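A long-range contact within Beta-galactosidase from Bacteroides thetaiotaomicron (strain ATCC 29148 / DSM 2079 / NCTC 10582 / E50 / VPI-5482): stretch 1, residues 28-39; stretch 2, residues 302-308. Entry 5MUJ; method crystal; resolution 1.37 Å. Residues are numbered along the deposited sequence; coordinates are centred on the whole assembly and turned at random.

Stretch 1 (28-39) KVTQERMEQIYE
Stretch 2 302-308: TFAASYD

Packing of a helix against a strand in Beta-galactosidase from Bacteroides thetaiotaomicron, joining residues at least 265 positions apart in one chain. Residues 31-39 form a regular helix (phi/psi near -60/-43) that continues beyond the stretch; residues 302-306 end an extended strand (phi -129 to -157, psi 147 to 167, with Thr302 at -144/-160). Their axes approach to 9.8 Å, and the helix crosses the strand obliquely, with their N-to-C directions 133° apart. In register, Val29 CA lies 6.6 Å from Ser306 CA and Tyr38 CA 8.4 Å from Phe303 CA. The contact buries 416 Å², both sides summed.

Thr30 (-64/155, chi1 p) is the N-cap of the helix. Its OG1 accepts from Arg33 N at 3.0 Å, satisfying an amide that has no helical carbonyl partner, and Thr30 O accepts from Met34 N at 2.9 Å to open the i to i+4 series, which runs to Glu39 N bonding Glu35 O at 3.1 Å.

Apolar contacts make up most of the packing. Strand alternation points the CA-to-CB bonds of Phe303 and Ala305 toward the helix and those of Ala304 and Ser306 away. Phe303 (chi1 p, chi2 -83°) reaches three residues of one helical turn with its ring: CE2 is 3.3 Å from CE of Met34 and 3.5 Å from CG2 of Ile37, while CE1 is 4.0 Å from Tyr38 CB. The CA-to-CB bond of Tyr38 (chi1 t, chi2 83°) points sideways and its side-chain end leads away; Tyr38 N lies 3.8 Å from Phe303 CZ. Met34, a selenomethionine, starts sideways, but its m, m, m rotamer brings its end nearer the strand, with SE 3.7 Å from Ala305 CB. The small methyl of Ala305 also meets Ile37 (m, t), whose CD1 is 4.0 Å from that CB. Val29 (-76/133, chi1 t), just before the cap, extends the apolar patch: its CG2 lies 3.7 Å from Ala305 O, 4.1 Å from Ala305 CB and 3.8 Å from Tyr307 CE2.

No direct hydrogen bond crosses between the stretches; water does the bridging. Tyr307 (-93/-19, chi1 m, chi2 -75°) follows the strand and starts sideways, but its end comes nearer stretch 1, leaving OH 4.2 Å from Arg33 CG. One water accepts from Thr30 N at 3.0 Å and hydrogen-bonds Tyr307 OH at 2.5 Å; a second accepts from Arg33 NE at 2.8 Å and hydrogen-bonds Tyr307 OH at 2.9 Å. Arg33 adopts t, p, t with chi4 155°.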

# COMPACT_ATOMS: atom_id res chain seq x y z
N LYS A 28 -23.63 -8.42 5.08
CA LYS A 28 -23.52 -7.56 3.85
C LYS A 28 -23.86 -6.11 4.19
O LYS A 28 -24.88 -5.84 4.83
CB LYS A 28 -24.44 -8.08 2.73
N VAL A 29 -23.01 -5.19 3.74
CA VAL A 29 -23.24 -3.76 3.90
C VAL A 29 -24.30 -3.39 2.86
O VAL A 29 -24.22 -3.83 1.70
CB VAL A 29 -21.91 -2.98 3.69
CG1 VAL A 29 -22.13 -1.50 3.93
CG2 VAL A 29 -20.82 -3.48 4.63
N THR A 30 -25.32 -2.62 3.26
CA THR A 30 -26.45 -2.29 2.36
C THR A 30 -25.99 -1.47 1.16
O THR A 30 -24.98 -0.76 1.25
CB THR A 30 -27.59 -1.50 3.06
OG1 THR A 30 -27.12 -0.23 3.53
CG2 THR A 30 -28.21 -2.30 4.22
N GLN A 31 -26.73 -1.54 0.05
CA GLN A 31 -26.41 -0.71 -1.12
C GLN A 31 -26.45 0.77 -0.77
O GLN A 31 -25.55 1.52 -1.13
CB GLN A 31 -27.30 -1.00 -2.32
CG GLN A 31 -26.77 -2.17 -3.15
CD GLN A 31 -27.59 -2.47 -4.39
OE1 GLN A 31 -28.59 -1.81 -4.67
NE2 GLN A 31 -27.16 -3.48 -5.14
N GLU A 32 -27.47 1.17 -0.02
CA GLU A 32 -27.60 2.54 0.49
C GLU A 32 -26.37 3.01 1.28
O GLU A 32 -25.90 4.12 1.06
CB GLU A 32 -28.84 2.67 1.36
CG GLU A 32 -29.22 4.12 1.67
CD GLU A 32 -30.50 4.24 2.48
OE1 GLU A 32 -30.96 3.22 3.06
OE2 GLU A 32 -31.05 5.36 2.54
N ARG A 33 -25.87 2.19 2.20
CA ARG A 33 -24.69 2.56 3.00
C ARG A 33 -23.46 2.58 2.10
O ARG A 33 -22.63 3.50 2.23
CB ARG A 33 -24.54 1.63 4.22
CG ARG A 33 -23.30 1.81 5.11
CD ARG A 33 -23.26 3.16 5.83
NE ARG A 33 -22.36 3.19 7.00
CZ ARG A 33 -21.77 4.28 7.52
NH1 ARG A 33 -21.94 5.49 6.97
NH2 ARG A 33 -20.98 4.18 8.59
N MSE A 34 -23.35 1.65 1.15
CA MSE A 34 -22.23 1.66 0.17
C MSE A 34 -22.21 2.94 -0.65
O MSE A 34 -21.14 3.55 -0.88
CB MSE A 34 -22.27 0.43 -0.73
CG MSE A 34 -22.01 -0.89 0.01
SE MSE A 34 -20.24 -0.96 0.84
CE MSE A 34 -19.25 -0.99 -0.85
N GLU A 35 -23.39 3.39 -1.06
CA GLU A 35 -23.51 4.68 -1.78
C GLU A 35 -23.11 5.91 -0.95
O GLU A 35 -22.46 6.82 -1.48
CB GLU A 35 -24.91 4.79 -2.39
CG GLU A 35 -25.08 3.77 -3.52
CD GLU A 35 -26.51 3.57 -3.98
OE1 GLU A 35 -27.38 4.32 -3.56
OE2 GLU A 35 -26.75 2.63 -4.77
N GLN A 36 -23.47 5.92 0.33
CA GLN A 36 -23.04 6.98 1.25
C GLN A 36 -21.51 7.01 1.41
O GLN A 36 -20.92 8.07 1.46
CB GLN A 36 -23.68 6.84 2.62
CG GLN A 36 -25.19 7.07 2.63
CD GLN A 36 -25.86 6.64 3.92
OE1 GLN A 36 -25.20 6.17 4.86
NE2 GLN A 36 -27.18 6.79 3.99
N ILE A 37 -20.89 5.84 1.55
CA ILE A 37 -19.41 5.73 1.67
C ILE A 37 -18.75 6.26 0.40
O ILE A 37 -17.81 7.06 0.48
CB ILE A 37 -18.95 4.27 1.95
CG1 ILE A 37 -19.39 3.90 3.37
CG2 ILE A 37 -17.43 4.15 1.82
CD1 ILE A 37 -19.36 2.41 3.65
N TYR A 38 -19.26 5.88 -0.77
CA TYR A 38 -18.74 6.42 -2.04
C TYR A 38 -18.76 7.97 -2.06
O TYR A 38 -17.77 8.60 -2.40
CB TYR A 38 -19.50 5.84 -3.26
CG TYR A 38 -19.13 6.50 -4.58
CD1 TYR A 38 -18.02 6.12 -5.31
CD2 TYR A 38 -19.93 7.51 -5.11
CE1 TYR A 38 -17.69 6.74 -6.51
CE2 TYR A 38 -19.61 8.13 -6.30
CZ TYR A 38 -18.51 7.76 -7.00
OH TYR A 38 -18.17 8.35 -8.17
N GLU A 39 -19.88 8.57 -1.69
CA GLU A 39 -20.02 10.02 -1.72
C GLU A 39 -19.04 10.64 -0.73
O GLU A 39 -18.45 11.67 -1.00
CB GLU A 39 -21.44 10.39 -1.39
CG GLU A 39 -22.47 10.02 -2.44
CD GLU A 39 -22.18 10.46 -3.87
OE1 GLU A 39 -21.54 11.52 -4.11
OE2 GLU A 39 -22.65 9.78 -4.80
N THR A 302 -10.70 1.14 -6.14
CA THR A 302 -12.05 1.21 -5.62
C THR A 302 -12.07 0.85 -4.12
O THR A 302 -11.01 0.91 -3.45
CB THR A 302 -13.06 0.45 -6.51
OG1 THR A 302 -14.39 0.66 -6.03
CG2 THR A 302 -12.76 -1.04 -6.56
N PHE A 303 -13.22 0.47 -3.58
CA PHE A 303 -13.25 0.12 -2.17
C PHE A 303 -14.25 -0.98 -1.91
O PHE A 303 -15.12 -1.24 -2.73
CB PHE A 303 -13.60 1.33 -1.31
CG PHE A 303 -15.03 1.76 -1.45
CD1 PHE A 303 -15.43 2.58 -2.52
CD2 PHE A 303 -15.99 1.31 -0.56
CE1 PHE A 303 -16.77 2.98 -2.66
CE2 PHE A 303 -17.33 1.71 -0.70
CZ PHE A 303 -17.71 2.54 -1.75
N ALA A 304 -14.07 -1.56 -0.73
CA ALA A 304 -15.01 -2.48 -0.13
C ALA A 304 -15.31 -2.06 1.30
O ALA A 304 -14.60 -1.23 1.87
CB ALA A 304 -14.43 -3.90 -0.18
N ALA A 305 -16.34 -2.64 1.91
CA ALA A 305 -16.63 -2.34 3.31
C ALA A 305 -17.07 -3.59 4.07
O ALA A 305 -17.51 -4.57 3.46
CB ALA A 305 -17.66 -1.19 3.44
N SER A 306 -16.90 -3.55 5.39
CA SER A 306 -17.14 -4.72 6.26
C SER A 306 -17.42 -4.28 7.69
O SER A 306 -16.89 -3.27 8.14
CB SER A 306 -15.93 -5.65 6.25
OG SER A 306 -16.15 -6.71 7.13
N TYR A 307 -18.26 -5.03 8.40
CA TYR A 307 -18.48 -4.78 9.85
C TYR A 307 -17.56 -5.62 10.73
O TYR A 307 -17.32 -5.26 11.91
CB TYR A 307 -19.93 -5.03 10.25
CG TYR A 307 -20.89 -4.05 9.63
CD1 TYR A 307 -20.97 -2.74 10.11
CD2 TYR A 307 -21.72 -4.42 8.57
CE1 TYR A 307 -21.84 -1.82 9.54
CE2 TYR A 307 -22.59 -3.51 7.99
CZ TYR A 307 -22.65 -2.21 8.49
OH TYR A 307 -23.51 -1.27 7.94
N ASP A 308 -17.01 -6.70 10.15
CA ASP A 308 -16.30 -7.75 10.91
C ASP A 308 -14.85 -8.08 10.47
O ASP A 308 -14.27 -9.05 10.95
CB ASP A 308 -17.15 -9.02 10.91
CG ASP A 308 -17.28 -9.67 9.54
OD1 ASP A 308 -16.46 -9.40 8.63
OD2 ASP A 308 -18.20 -10.49 9.37
O HOH W 1 -25.21 -1.88 6.16
O HOH W 2 -23.06 1.36 8.95